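PDB 2I5G: amidohydrolase from Pseudomonas aeruginosa, which probably acts as a metal-dependent dipeptidase of the membrane dipeptidase (peptidase M19) family. Local coordinates for residues Ala4-His7 against Ala8-Val12; Arg23-Phe26 against Glu27-Lys31; Ile77-Ala80 against Lys81-Lys85; Asn280-Gly283 against Ile284-Val287; Val307-Val310 against Met311-Trp315. The protein carries 2 engineered substitutions. All coordinates share one frame; numbering follows the deposited sequence.

Contact 1: residues Ala4-His7 against Ala8-Val12; sequences AELH and ADSIV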
loop_
_atom_site.group_PDB
_atom_site.type_symbol
_atom_site.label_atom_id
_atom_site.label_comp_id
_atom_site.label_asym_id
_atom_site.label_seq_id
_atom_site.Cartn_x
_atom_site.Cartn_y
_atom_site.Cartn_z
ATOM N N ALA A 4 -14.695 8.049 -44.138
ATOM C CA ALA A 4 -15.290 9.243 -43.557
ATOM C C ALA A 4 -16.715 8.832 -43.247
ATOM O O ALA A 4 -17.249 9.126 -42.181
ATOM C CB ALA A 4 -15.284 10.378 -44.550
ATOM N N GLU A 5 -17.326 8.140 -44.201
ATOM C CA GLU A 5 -18.678 7.645 -44.028
ATOM C C GLU A 5 -18.593 6.469 -43.060
ATOM O O GLU A 5 -19.521 6.210 -42.296
ATOM C CB GLU A 5 -19.249 7.169 -45.363
ATOM C CG GLU A 5 -19.345 8.243 -46.421
ATOM C CD GLU A 5 -19.850 7.706 -47.749
ATOM O OE1 GLU A 5 -19.169 6.836 -48.337
ATOM O OE2 GLU A 5 -20.926 8.151 -48.201
ATOM N N LEU A 6 -17.467 5.761 -43.101
ATOM C CA LEU A 6 -17.258 4.611 -42.230
ATOM C C LEU A 6 -17.122 5.095 -40.789
ATOM O O LEU A 6 -17.877 4.688 -39.912
ATOM C CB LEU A 6 -15.994 3.861 -42.639
ATOM C CG LEU A 6 -15.932 2.380 -42.265
ATOM C CD1 LEU A 6 -14.501 1.902 -42.376
ATOM C CD2 LEU A 6 -16.433 2.158 -40.856
ATOM N N HIS A 7 -16.146 5.963 -40.555
ATOM C CA HIS A 7 -15.911 6.515 -39.233
ATOM C C HIS A 7 -17.241 7.071 -38.709
ATOM O O HIS A 7 -17.621 6.828 -37.563
ATOM C CB HIS A 7 -14.866 7.636 -39.328
ATOM C CG HIS A 7 -14.371 8.132 -38.004
ATOM N ND1 HIS A 7 -13.370 7.498 -37.299
ATOM C CD2 HIS A 7 -14.734 9.204 -37.259
ATOM C CE1 HIS A 7 -13.137 8.159 -36.179
ATOM N NE2 HIS A 7 -13.951 9.199 -36.130
ATOM N N ALA A 8 -17.950 7.801 -39.564
ATOM C CA ALA A 8 -19.223 8.404 -39.188
ATOM C C ALA A 8 -20.277 7.370 -38.823
ATOM O O ALA A 8 -20.963 7.508 -37.816
ATOM C CB ALA A 8 -19.737 9.290 -40.319
ATOM N N ASP A 9 -20.406 6.341 -39.651
ATOM C CA ASP A 9 -21.380 5.283 -39.418
ATOM C C ASP A 9 -20.778 4.221 -38.502
ATOM O O ASP A 9 -21.084 3.034 -38.629
ATOM C CB ASP A 9 -21.778 4.640 -40.753
ATOM C CG ASP A 9 -22.950 3.672 -40.617
ATOM O OD1 ASP A 9 -24.086 4.136 -40.378
ATOM O OD2 ASP A 9 -22.736 2.445 -40.747
ATOM N N SER A 10 -19.928 4.638 -37.569
ATOM C CA SER A 10 -19.305 3.664 -36.683
ATOM C C SER A 10 -19.202 4.083 -35.224
ATOM O O SER A 10 -19.244 5.270 -34.890
ATOM C CB SER A 10 -17.913 3.306 -37.210
ATOM O OG SER A 10 -17.402 2.166 -36.545
ATOM N N ILE A 11 -19.079 3.080 -34.359
ATOM C CA ILE A 11 -18.940 3.292 -32.927
ATOM C C ILE A 11 -17.456 3.439 -32.653
ATOM O O ILE A 11 -16.707 2.471 -32.756
ATOM C CB ILE A 11 -19.439 2.081 -32.124
ATOM C CG1 ILE A 11 -20.922 1.849 -32.396
ATOM C CG2 ILE A 11 -19.187 2.304 -30.636
ATOM C CD1 ILE A 11 -21.789 3.019 -32.010
ATOM N N VAL A 12 -17.017 4.649 -32.333
ATOM C CA VAL A 12 -15.606 4.846 -32.044
ATOM C C VAL A 12 -15.454 5.039 -30.546
ATOM O O VAL A 12 -16.179 5.819 -29.924
ATOM C CB VAL A 12 -15.008 6.053 -32.843
ATOM C CG1 VAL A 12 -16.081 6.699 -33.710
ATOM C CG2 VAL A 12 -14.372 7.063 -31.900
#

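Contact 2: residues Arg23-Phe26 against Glu27-Lys31; sequences RELF and EDMRK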
loop_
_atom_site.group_PDB
_atom_site.type_symbol
_atom_site.label_atom_id
_atom_site.label_comp_id
_atom_site.label_asym_id
_atom_site.label_seq_id
_atom_site.Cartn_x
_atom_site.Cartn_y
_atom_site.Cartn_z
ATOM N N ARG A 23 -15.021 22.764 -22.022
ATOM C CA ARG A 23 -15.925 22.624 -23.154
ATOM C C ARG A 23 -15.206 22.425 -24.481
ATOM O O ARG A 23 -15.736 21.794 -25.396
ATOM C CB ARG A 23 -16.844 23.838 -23.269
ATOM C CG ARG A 23 -17.933 23.644 -24.313
ATOM C CD ARG A 23 -18.908 24.796 -24.350
ATOM N NE ARG A 23 -19.982 24.534 -25.300
ATOM C CZ ARG A 23 -20.987 23.690 -25.081
ATOM N NH1 ARG A 23 -21.059 23.027 -23.935
ATOM N NH2 ARG A 23 -21.915 23.506 -26.012
ATOM N N GLU A 24 -14.001 22.970 -24.591
ATOM C CA GLU A 24 -13.256 22.839 -25.827
ATOM C C GLU A 24 -12.823 21.399 -26.058
ATOM O O GLU A 24 -12.762 20.940 -27.200
ATOM C CB GLU A 24 -12.041 23.767 -25.825
ATOM C CG GLU A 24 -11.205 23.667 -27.098
ATOM C CD GLU A 24 -12.061 23.545 -28.358
ATOM O OE1 GLU A 24 -12.825 24.490 -28.666
ATOM O OE2 GLU A 24 -11.969 22.496 -29.039
ATOM N N LEU A 25 -12.525 20.684 -24.979
ATOM C CA LEU A 25 -12.106 19.294 -25.096
ATOM C C LEU A 25 -13.297 18.510 -25.612
ATOM O O LEU A 25 -13.172 17.673 -26.507
ATOM C CB LEU A 25 -11.660 18.751 -23.734
ATOM C CG LEU A 25 -11.094 17.326 -23.671
ATOM C CD1 LEU A 25 -12.223 16.317 -23.687
ATOM C CD2 LEU A 25 -10.140 17.092 -24.838
ATOM N N PHE A 26 -14.460 18.811 -25.045
ATOM C CA PHE A 26 -15.706 18.160 -25.420
ATOM C C PHE A 26 -16.024 18.346 -26.896
ATOM O O PHE A 26 -16.428 17.408 -27.574
ATOM C CB PHE A 26 -16.840 18.715 -24.562
ATOM C CG PHE A 26 -16.713 18.377 -23.108
ATOM C CD1 PHE A 26 -17.399 19.111 -22.146
ATOM C CD2 PHE A 26 -15.917 17.311 -22.694
ATOM C CE1 PHE A 26 -17.294 18.790 -20.794
ATOM C CE2 PHE A 26 -15.806 16.983 -21.342
ATOM C CZ PHE A 26 -16.495 17.722 -20.392
ATOM N N GLU A 27 -15.829 19.559 -27.391
ATOM C CA GLU A 27 -16.102 19.861 -28.788
ATOM C C GLU A 27 -15.141 19.151 -29.746
ATOM O O GLU A 27 -15.514 18.797 -30.865
ATOM C CB GLU A 27 -16.051 21.374 -28.999
ATOM C CG GLU A 27 -17.074 22.115 -28.162
ATOM C CD GLU A 27 -16.882 23.617 -28.193
ATOM O OE1 GLU A 27 -17.681 24.340 -27.554
ATOM O OE2 GLU A 27 -15.925 24.073 -28.853
ATOM N N ASP A 28 -13.909 18.939 -29.301
ATOM C CA ASP A 28 -12.906 18.274 -30.125
ATOM C C ASP A 28 -13.231 16.781 -30.170
ATOM O O ASP A 28 -12.849 16.071 -31.106
ATOM C CB ASP A 28 -11.504 18.522 -29.549
ATOM C CG ASP A 28 -10.406 18.431 -30.605
ATOM O OD1 ASP A 28 -10.600 18.973 -31.715
ATOM O OD2 ASP A 28 -9.343 17.833 -30.323
HETATM N N MSE A 29 -13.944 16.307 -29.154
HETATM C CA MSE A 29 -14.342 14.910 -29.110
HETATM C C MSE A 29 -15.431 14.754 -30.159
HETATM O O MSE A 29 -15.511 13.742 -30.861
HETATM C CB MSE A 29 -14.897 14.544 -27.732
HETATM C CG MSE A 29 -13.920 14.755 -26.599
HETATM SE SE MSE A 29 -14.566 14.050 -24.927
HETATM C CE MSE A 29 -13.008 13.035 -24.380
ATOM N N ARG A 30 -16.271 15.776 -30.261
ATOM C CA ARG A 30 -17.349 15.772 -31.229
ATOM C C ARG A 30 -16.768 15.885 -32.639
ATOM O O ARG A 30 -17.187 15.161 -33.546
ATOM C CB ARG A 30 -18.307 16.927 -30.940
ATOM C CG ARG A 30 -19.207 16.709 -29.721
ATOM C CD ARG A 30 -20.323 15.714 -30.022
ATOM N NE ARG A 30 -19.817 14.362 -30.242
ATOM C CZ ARG A 30 -20.292 13.520 -31.156
ATOM N NH1 ARG A 30 -21.292 13.887 -31.951
ATOM N NH2 ARG A 30 -19.767 12.307 -31.275
ATOM N N LYS A 31 -15.796 16.777 -32.817
ATOM C CA LYS A 31 -15.165 16.949 -34.123
ATOM C C LYS A 31 -14.560 15.642 -34.637
ATOM O O LYS A 31 -14.499 15.412 -35.843
ATOM C CB LYS A 31 -14.066 18.013 -34.057
ATOM C CG LYS A 31 -13.263 18.152 -35.348
ATOM C CD LYS A 31 -12.300 19.329 -35.267
ATOM C CE LYS A 31 -11.466 19.494 -36.538
ATOM N NZ LYS A 31 -10.472 18.394 -36.737
HETATM O O HOH W 1 -18.786 26.615 -27.105
HETATM O O HOH W 2 -12.039 21.197 -31.852
#

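Contact 3: residues Ile77-Ala80 against Lys81-Lys85; sequences IRKA and KEQGK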
loop_
_atom_site.group_PDB
_atom_site.type_symbol
_atom_site.label_atom_id
_atom_site.label_comp_id
_atom_site.label_asym_id
_atom_site.label_seq_id
_atom_site.Cartn_x
_atom_site.Cartn_y
_atom_site.Cartn_z
ATOM N N ILE A 77 -23.775 3.803 -24.543
ATOM C CA ILE A 77 -22.931 3.987 -25.709
ATOM C C ILE A 77 -23.779 4.089 -26.967
ATOM O O ILE A 77 -23.522 4.916 -27.831
ATOM C CB ILE A 77 -21.941 2.836 -25.838
ATOM C CG1 ILE A 77 -21.071 2.797 -24.583
ATOM C CG2 ILE A 77 -21.090 3.014 -27.076
ATOM C CD1 ILE A 77 -19.911 1.849 -24.660
ATOM N N ARG A 78 -24.800 3.246 -27.055
ATOM C CA ARG A 78 -25.707 3.247 -28.194
ATOM C C ARG A 78 -26.502 4.544 -28.170
ATOM O O ARG A 78 -26.785 5.133 -29.213
ATOM C CB ARG A 78 -26.648 2.036 -28.122
ATOM C CG ARG A 78 -27.950 2.184 -28.905
ATOM C CD ARG A 78 -28.654 0.840 -29.106
ATOM N NE ARG A 78 -28.768 0.048 -27.877
ATOM C CZ ARG A 78 -29.605 0.305 -26.872
ATOM N NH1 ARG A 78 -30.428 1.345 -26.928
ATOM N NH2 ARG A 78 -29.623 -0.494 -25.810
ATOM N N LYS A 79 -26.844 4.995 -26.968
ATOM C CA LYS A 79 -27.600 6.229 -26.814
ATOM C C LYS A 79 -26.773 7.427 -27.278
ATOM O O LYS A 79 -27.254 8.272 -28.035
ATOM C CB LYS A 79 -28.006 6.418 -25.354
ATOM C CG LYS A 79 -28.774 7.701 -25.110
ATOM C CD LYS A 79 -29.057 7.950 -23.634
ATOM C CE LYS A 79 -29.992 6.899 -23.049
ATOM N NZ LYS A 79 -30.243 7.133 -21.595
ATOM N N ALA A 80 -25.526 7.491 -26.829
ATOM C CA ALA A 80 -24.644 8.586 -27.195
ATOM C C ALA A 80 -24.482 8.699 -28.711
ATOM O O ALA A 80 -24.493 9.797 -29.271
ATOM C CB ALA A 80 -23.290 8.395 -26.540
ATOM N N LYS A 81 -24.327 7.564 -29.377
ATOM C CA LYS A 81 -24.162 7.566 -30.821
ATOM C C LYS A 81 -25.420 8.093 -31.511
ATOM O O LYS A 81 -25.356 9.030 -32.313
ATOM C CB LYS A 81 -23.854 6.146 -31.308
ATOM C CG LYS A 81 -22.809 6.060 -32.413
ATOM C CD LYS A 81 -23.386 6.348 -33.766
ATOM C CE LYS A 81 -22.320 6.186 -34.842
ATOM N NZ LYS A 81 -21.222 7.180 -34.696
ATOM N N GLU A 82 -26.564 7.505 -31.182
ATOM C CA GLU A 82 -27.817 7.909 -31.805
ATOM C C GLU A 82 -28.320 9.270 -31.363
ATOM O O GLU A 82 -29.389 9.703 -31.786
ATOM C CB GLU A 82 -28.905 6.858 -31.564
ATOM C CG GLU A 82 -29.479 6.830 -30.167
ATOM C CD GLU A 82 -30.595 5.809 -30.034
ATOM O OE1 GLU A 82 -30.310 4.593 -30.126
ATOM O OE2 GLU A 82 -31.760 6.223 -29.849
ATOM N N GLN A 83 -27.554 9.950 -30.521
ATOM C CA GLN A 83 -27.950 11.270 -30.061
ATOM C C GLN A 83 -26.935 12.322 -30.456
ATOM O O GLN A 83 -27.068 13.490 -30.094
ATOM C CB GLN A 83 -28.131 11.273 -28.550
ATOM C CG GLN A 83 -29.433 10.663 -28.102
ATOM C CD GLN A 83 -29.681 10.881 -26.637
ATOM O OE1 GLN A 83 -29.408 11.959 -26.108
ATOM N NE2 GLN A 83 -30.213 9.866 -25.965
ATOM N N GLY A 84 -25.922 11.903 -31.206
ATOM C CA GLY A 84 -24.890 12.827 -31.641
ATOM C C GLY A 84 -24.119 13.427 -30.481
ATOM O O GLY A 84 -23.885 14.635 -30.437
ATOM N N LYS A 85 -23.729 12.582 -29.532
ATOM C CA LYS A 85 -22.978 13.039 -28.374
ATOM C C LYS A 85 -21.856 12.078 -28.054
ATOM O O LYS A 85 -21.738 11.017 -28.669
ATOM C CB LYS A 85 -23.898 13.185 -27.157
ATOM C CG LYS A 85 -24.857 14.360 -27.254
ATOM C CD LYS A 85 -25.812 14.413 -26.076
ATOM C CE LYS A 85 -26.890 15.445 -26.319
ATOM N NZ LYS A 85 -27.879 15.467 -25.213
#

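Contact 4: residues Asn280-Gly283 against Ile284-Val287; sequences NPLG and IRTV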
loop_
_atom_site.group_PDB
_atom_site.type_symbol
_atom_site.label_atom_id
_atom_site.label_comp_id
_atom_site.label_asym_id
_atom_site.label_seq_id
_atom_site.Cartn_x
_atom_site.Cartn_y
_atom_site.Cartn_z
ATOM N N ASN A 280 2.702 13.786 -30.011
ATOM C CA ASN A 280 1.901 12.680 -30.522
ATOM C C ASN A 280 2.251 12.435 -31.984
ATOM O O ASN A 280 2.740 13.333 -32.674
ATOM C CB ASN A 280 0.408 12.990 -30.391
ATOM C CG ASN A 280 0.008 13.347 -28.971
ATOM O OD1 ASN A 280 0.503 12.758 -28.006
ATOM N ND2 ASN A 280 -0.899 14.308 -28.836
ATOM N N PRO A 281 2.018 11.208 -32.476
ATOM C CA PRO A 281 2.329 10.899 -33.872
ATOM C C PRO A 281 1.675 11.896 -34.814
ATOM O O PRO A 281 0.549 12.324 -34.582
ATOM C CB PRO A 281 1.778 9.492 -34.038
ATOM C CG PRO A 281 2.011 8.896 -32.696
ATOM C CD PRO A 281 1.545 10.005 -31.774
ATOM N N LEU A 282 2.392 12.268 -35.868
ATOM C CA LEU A 282 1.873 13.217 -36.842
ATOM C C LEU A 282 0.712 12.586 -37.593
ATOM O O LEU A 282 0.825 11.479 -38.114
ATOM C CB LEU A 282 2.978 13.624 -37.816
ATOM C CG LEU A 282 2.581 14.530 -38.985
ATOM C CD1 LEU A 282 1.927 15.817 -38.491
ATOM C CD2 LEU A 282 3.830 14.836 -39.795
ATOM N N GLY A 283 -0.407 13.297 -37.637
ATOM C CA GLY A 283 -1.580 12.779 -38.306
ATOM C C GLY A 283 -2.682 12.543 -37.290
ATOM O O GLY A 283 -3.847 12.344 -37.650
ATOM N N ILE A 284 -2.316 12.552 -36.011
ATOM C CA ILE A 284 -3.289 12.361 -34.940
ATOM C C ILE A 284 -2.783 12.970 -33.631
ATOM O O ILE A 284 -2.642 12.288 -32.620
ATOM C CB ILE A 284 -3.629 10.853 -34.754
ATOM C CG1 ILE A 284 -4.806 10.713 -33.785
ATOM C CG2 ILE A 284 -2.398 10.076 -34.288
ATOM C CD1 ILE A 284 -5.388 9.323 -33.716
ATOM N N ARG A 285 -2.516 14.275 -33.675
ATOM C CA ARG A 285 -2.021 15.034 -32.530
ATOM C C ARG A 285 -3.147 15.512 -31.606
ATOM O O ARG A 285 -2.907 15.837 -30.444
ATOM C CB ARG A 285 -1.225 16.248 -33.018
ATOM C CG ARG A 285 0.043 15.919 -33.765
ATOM C CD ARG A 285 1.243 15.914 -32.832
ATOM N NE ARG A 285 2.501 15.668 -33.541
ATOM C CZ ARG A 285 3.000 16.449 -34.498
ATOM N NH1 ARG A 285 2.353 17.539 -34.885
ATOM N NH2 ARG A 285 4.165 16.149 -35.061
ATOM N N THR A 286 -4.367 15.577 -32.125
ATOM C CA THR A 286 -5.510 16.006 -31.323
ATOM C C THR A 286 -6.687 15.044 -31.471
ATOM O O THR A 286 -6.827 14.351 -32.481
ATOM C CB THR A 286 -5.995 17.419 -31.719
ATOM O OG1 THR A 286 -6.368 17.429 -33.101
ATOM C CG2 THR A 286 -4.910 18.446 -31.482
ATOM N N VAL A 287 -7.532 15.009 -30.449
ATOM C CA VAL A 287 -8.693 14.138 -30.452
ATOM C C VAL A 287 -9.516 14.361 -31.714
ATOM O O VAL A 287 -9.964 13.408 -32.351
ATOM C CB VAL A 287 -9.569 14.401 -29.213
ATOM C CG1 VAL A 287 -10.751 13.445 -29.192
ATOM C CG2 VAL A 287 -8.733 14.236 -27.952
#

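Contact 5: residues Val307-Val310 against Met311-Trp315; sequences VRKV and MGENW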
loop_
_atom_site.group_PDB
_atom_site.type_symbol
_atom_site.label_atom_id
_atom_site.label_comp_id
_atom_site.label_asym_id
_atom_site.label_seq_id
_atom_site.Cartn_x
_atom_site.Cartn_y
_atom_site.Cartn_z
ATOM N N VAL A 307 -11.895 -3.111 -39.235
ATOM C CA VAL A 307 -11.785 -1.721 -38.808
ATOM C C VAL A 307 -12.872 -1.373 -37.786
ATOM O O VAL A 307 -12.574 -0.789 -36.747
ATOM C CB VAL A 307 -11.893 -0.749 -40.009
ATOM C CG1 VAL A 307 -11.844 0.695 -39.519
ATOM C CG2 VAL A 307 -10.764 -1.014 -40.998
ATOM N N ARG A 308 -14.124 -1.727 -38.073
ATOM C CA ARG A 308 -15.214 -1.438 -37.141
ATOM C C ARG A 308 -14.784 -1.965 -35.776
ATOM O O ARG A 308 -14.988 -1.320 -34.744
ATOM C CB ARG A 308 -16.505 -2.164 -37.537
ATOM C CG ARG A 308 -16.767 -2.320 -39.023
ATOM C CD ARG A 308 -17.504 -1.144 -39.637
ATOM N NE ARG A 308 -18.722 -0.807 -38.909
ATOM C CZ ARG A 308 -19.703 -0.057 -39.400
ATOM N NH1 ARG A 308 -19.627 0.432 -40.630
ATOM N NH2 ARG A 308 -20.755 0.230 -38.645
ATOM N N LYS A 309 -14.189 -3.155 -35.788
ATOM C CA LYS A 309 -13.726 -3.813 -34.570
ATOM C C LYS A 309 -12.751 -2.942 -33.800
ATOM O O LYS A 309 -13.050 -2.470 -32.707
ATOM C CB LYS A 309 -13.015 -5.128 -34.898
ATOM C CG LYS A 309 -13.758 -6.057 -35.826
ATOM C CD LYS A 309 -15.041 -6.539 -35.202
ATOM C CE LYS A 309 -15.451 -7.857 -35.825
ATOM N NZ LYS A 309 -14.359 -8.867 -35.704
ATOM N N VAL A 310 -11.578 -2.742 -34.389
ATOM C CA VAL A 310 -10.522 -1.965 -33.766
ATOM C C VAL A 310 -10.942 -0.567 -33.348
ATOM O O VAL A 310 -10.446 -0.048 -32.353
ATOM C CB VAL A 310 -9.298 -1.860 -34.693
ATOM C CG1 VAL A 310 -8.178 -1.122 -33.986
ATOM C CG2 VAL A 310 -8.835 -3.252 -35.099
HETATM N N MSE A 311 -11.860 0.048 -34.080
HETATM C CA MSE A 311 -12.266 1.398 -33.716
HETATM C C MSE A 311 -13.239 1.481 -32.546
HETATM O O MSE A 311 -13.368 2.543 -31.930
HETATM C CB MSE A 311 -12.835 2.143 -34.932
HETATM C CG MSE A 311 -11.803 2.437 -36.020
HETATM SE SE MSE A 311 -10.150 3.235 -35.351
HETATM C CE MSE A 311 -10.824 4.958 -34.793
ATOM N N GLY A 312 -13.913 0.379 -32.219
ATOM C CA GLY A 312 -14.844 0.436 -31.106
ATOM C C GLY A 312 -15.668 -0.796 -30.784
ATOM O O GLY A 312 -15.811 -1.150 -29.614
ATOM N N GLU A 313 -16.222 -1.448 -31.800
ATOM C CA GLU A 313 -17.040 -2.637 -31.571
ATOM C C GLU A 313 -16.442 -3.609 -30.560
ATOM O O GLU A 313 -17.153 -4.117 -29.699
ATOM C CB GLU A 313 -17.301 -3.367 -32.889
ATOM C CG GLU A 313 -18.199 -2.598 -33.841
ATOM C CD GLU A 313 -18.661 -3.435 -35.021
ATOM O OE1 GLU A 313 -19.488 -2.932 -35.818
ATOM O OE2 GLU A 313 -18.198 -4.592 -35.150
ATOM N N ASN A 314 -15.143 -3.868 -30.662
ATOM C CA ASN A 314 -14.486 -4.782 -29.741
ATOM C C ASN A 314 -14.557 -4.297 -28.288
ATOM O O ASN A 314 -14.767 -5.093 -27.369
ATOM C CB ASN A 314 -13.024 -4.997 -30.155
ATOM C CG ASN A 314 -12.875 -5.993 -31.308
ATOM O OD1 ASN A 314 -13.862 -6.427 -31.908
ATOM N ND2 ASN A 314 -11.634 -6.354 -31.618
ATOM N N TRP A 315 -14.382 -2.997 -28.074
ATOM C CA TRP A 315 -14.443 -2.459 -26.726
ATOM C C TRP A 315 -15.825 -2.688 -26.148
ATOM O O TRP A 315 -15.972 -3.055 -24.980
ATOM C CB TRP A 315 -14.147 -0.963 -26.724
ATOM C CG TRP A 315 -12.786 -0.625 -26.229
ATOM C CD1 TRP A 315 -11.858 0.159 -26.854
ATOM C CD2 TRP A 315 -12.191 -1.042 -24.992
ATOM N NE1 TRP A 315 -10.723 0.257 -26.082
ATOM C CE2 TRP A 315 -10.902 -0.472 -24.935
ATOM C CE3 TRP A 315 -12.625 -1.844 -23.928
ATOM C CZ2 TRP A 315 -10.039 -0.678 -23.851
ATOM C CZ3 TRP A 315 -11.765 -2.050 -22.852
ATOM C CH2 TRP A 315 -10.488 -1.467 -22.824
HETATM O O HOH W 3 -12.258 -1.637 -30.060
#

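Contact 1: residues Ala4-His7 against Ala8-Val12
The His7 imidazole carries Val12 on one face: CG1 of Val12 lies 4.3 Å from the ring centroid and 21° off the ring normal, a CH-pi arrangement displaced toward the CE1-NE2 side, with Val12 CG1 4.1 Å from His7 NE2. Both ring nitrogens are engaged by more distant parts of the chain, NE2 with Gly32 O and ND1 with Thr294 OG1, which fixes the rotation of the ring. The His7 CG stands opposite its own backbone N (chi1 -170°), a setting that lays the ring against the chain leaving the helix. That helix is the short one of residues 5-8, with Ala4 at its N-cap position, and it leads into strand 13-17 of the TIM-barrel-like fold. Ala8 N donates to Ala4 O at 3.0 Å and Asp9 N to Glu5 O at 2.8 Å. Asp9 is the first residue to leave helical angles; past it, Ser10 N makes a weak bond to His7 O at 3.2 Å. On the buried flank the CD2 branch of Leu6 meets Ser10 CB at 4.1 Å, and Leu6 also packs on Leu298 and Arg308. Val12 N is bonded to Thr35 OG1.

Contact 2: residues Arg23-Phe26 against Glu27-Lys31
Arg23 and Glu27 meet one turn apart in a salt bridge, Arg23 NE to Glu27 OE1 at 3.2 Å, with guanidinium and carboxylate planes 87° apart. Water 1 spans the same pair, accepting from Arg23 NE at 3.0 Å and donating to Glu27 OE1 at 2.6 Å. The bridge rests on an extended arginine chain and on a Glu27 CG placed opposite the carbonyl carbon (chi1 -60°), which sends the carboxylate back over the preceding turn. On the buried flank, Leu25 CD1 touches CE of the selenomethionine Met29 at 3.4 Å, whose SE sits at the edge of the Phe26 ring, 4.2 Å from CD2. Water 2 donates to both Glu24 OE2 and Asp28 OD1, bridging two carboxylates of like charge. Farther out, Arg23 NH2 forms a salt bridge with Asp66 and NH1 a hydrogen bond with Asn64 OD1, Phe26 makes an edge-to-face contact with Trp21, and Gly288 N and Gln252 NE2 hold Asp28 OD2. An i to i+4 ion pair outside and apolar residues inside mark an amphipathic helix, here the crossover of the beta-alpha-beta unit 13-17, 23-31, 36-40.

Contact 3: residues Ile77-Ala80 against Lys81-Lys85
Ala80 and the 83-85 turn make the compact part of this contact. Ala80 O receives Lys85 N at 2.9 Å in a nearly straight bond (164°) and Gln83 N at 3.3 Å more weakly, while Gly84 with positive phi turns the chain between them: a Schellman motif that ends helix 74-82. One turn earlier Lys81 N reaches Ile77 O at 3.2 Å, and Glu82 N reaches Arg78 O at 3.1 Å. Ala80 CB, 3.7 Å from Lys85 O, is buried and also meets Ile69 of strand 68-70; Lys85 packs on the same residue, so both ends of the motif lie against strand 68-70 within the beta-alpha-beta unit 68-70, 74-82, 86-92. Lys81 NZ bonds to Ala8 O and Ser10 O, one carbonyl at the end of helix 5-8 and one just beyond it.

The other side is looser and exposed. Lys79 and Gln83 lie alongside each other, but the model places them too close for that pairing to carry weight. Arg78 and Glu82 also run side by side in the same direction, with Glu82 CG between its backbone N and carbonyl carbon (chi1 75°), keeping the carboxylate alongside Arg78. Yet Glu82 OE1 comes closer to the aliphatic Arg78 CG, at 3.6 Å, than to the charge at NH1, at 4.6 Å, beyond a salt bridge. Their attraction is therefore probably weak, and the turn is held mainly by the backbone bonds to Ala80 O.

Contact 4: residues Asn280-Gly283 against Ile284-Val287
Arg285 and Asn280 exchange side-chain-to-backbone hydrogen bonds in both directions. The arginine doubles back toward the first segment, its chain bent at chi2 (-94°), and brings NE to Asn280 O at 2.5 Å, a length not to be over-read at 2.60 Å resolution; the acceptor lies at the edge of the guanidinium, 12° out of its plane. In return Asn280 ND2 donates to Arg285 O at 3.0 Å, that oxygen lying in the plane of the amide to within 9°. The backbones are thereby tied at both ends of a reciprocal pair.

Leu282 approaches the guanidinium over a face: its CA stands 3.9 Å above the plane, displaced toward the rim, and its CB is 3.9 Å from Arg285 NH2. The two side chains are set at a slant to each other, and both touch a crystal neighbour, which may influence their exact pose.

The turn beneath is a type II beta turn from Pro281 to Ile284, closed by Ile284 N to Pro281 O at 3.2 Å with Gly283 third in it. On the buried side, Ile284 CG2 meets Pro281 CB at 4.2 Å, and Leu217 and Met212 lie beyond.

Outside the pair, Glu289 OE1 accepts from the backbone N of both Arg285 and Thr286. Between the residues flanking the turn, the arginine is met at NE by a neutral carbonyl, so within this contact the bond is charge-assisted but probably leaves the positive charge uncompensated.

Contact 5: residues Val307-Val310 against Met311-Trp315
Between Val307 and Trp315 the helix widens into a pi-type turn at 311-313: Met311 N still bonds Val307 O at 2.9 Å in the usual alpha pattern, but Glu313 N bonds Arg308 O and Asn314 N bonds Lys309 O, each at 3.2 Å and five residues back. Lys309 O also accepts Gly312 N at 3.0 Å, the two donors arriving from opposite faces of its carbonyl plane.

The polar side chains follow this i to i+5 spacing. The Glu313 carboxylate crosses Arg308 at a slant with its CD 3.5 Å from Arg308 CB; OE1 then faces the edge of the guanidinium at NE, 3.8 Å away, a long salt bridge. Asn314 places OD1 against the aliphatic part of Lys309, 3.4 Å from CB, with CG opposite its own carbonyl carbon (chi1 -79°). On the inner flank Val307 CG1 runs beside CG of the selenomethionine Met311, next to Thr294 of helix 291-299.

The polar ends of Asn314 and Lys309 meet the segment running into strand 244-246: Asn314 ND2 donates to Glu241 O and Ile244 O, and Lys309 NZ pairs with Glu241 and Asp242. The lysine charge is thus probably neutralised there rather than by Glu313, whose OE2 is 5.8 Å from NZ.

In the fold
The five contacts follow in series along one chain, all within the M19 peptidase domain and its TIM-barrel-like fold. Contact 1, on the short helix before strand 13-17, has its centre about 11 Å from that of contact 5 on helix 304-323 and about 13 Å from that of contact 3 on helix 74-82, and it touches both. The chain's beginning is thus packed against its last helix. Contact 2 likewise touches contacts 3 and 4: it meets contact 3, in another beta-alpha-beta unit of the same parallel sheet, through Arg30 with Gly84 and Lys85, their centres about 15 Å apart, and contact 4, in the loop before helix 291-299, through Asp28 and Val287. Contacts 3 and 4 stay about 11 Å apart at their nearest atoms.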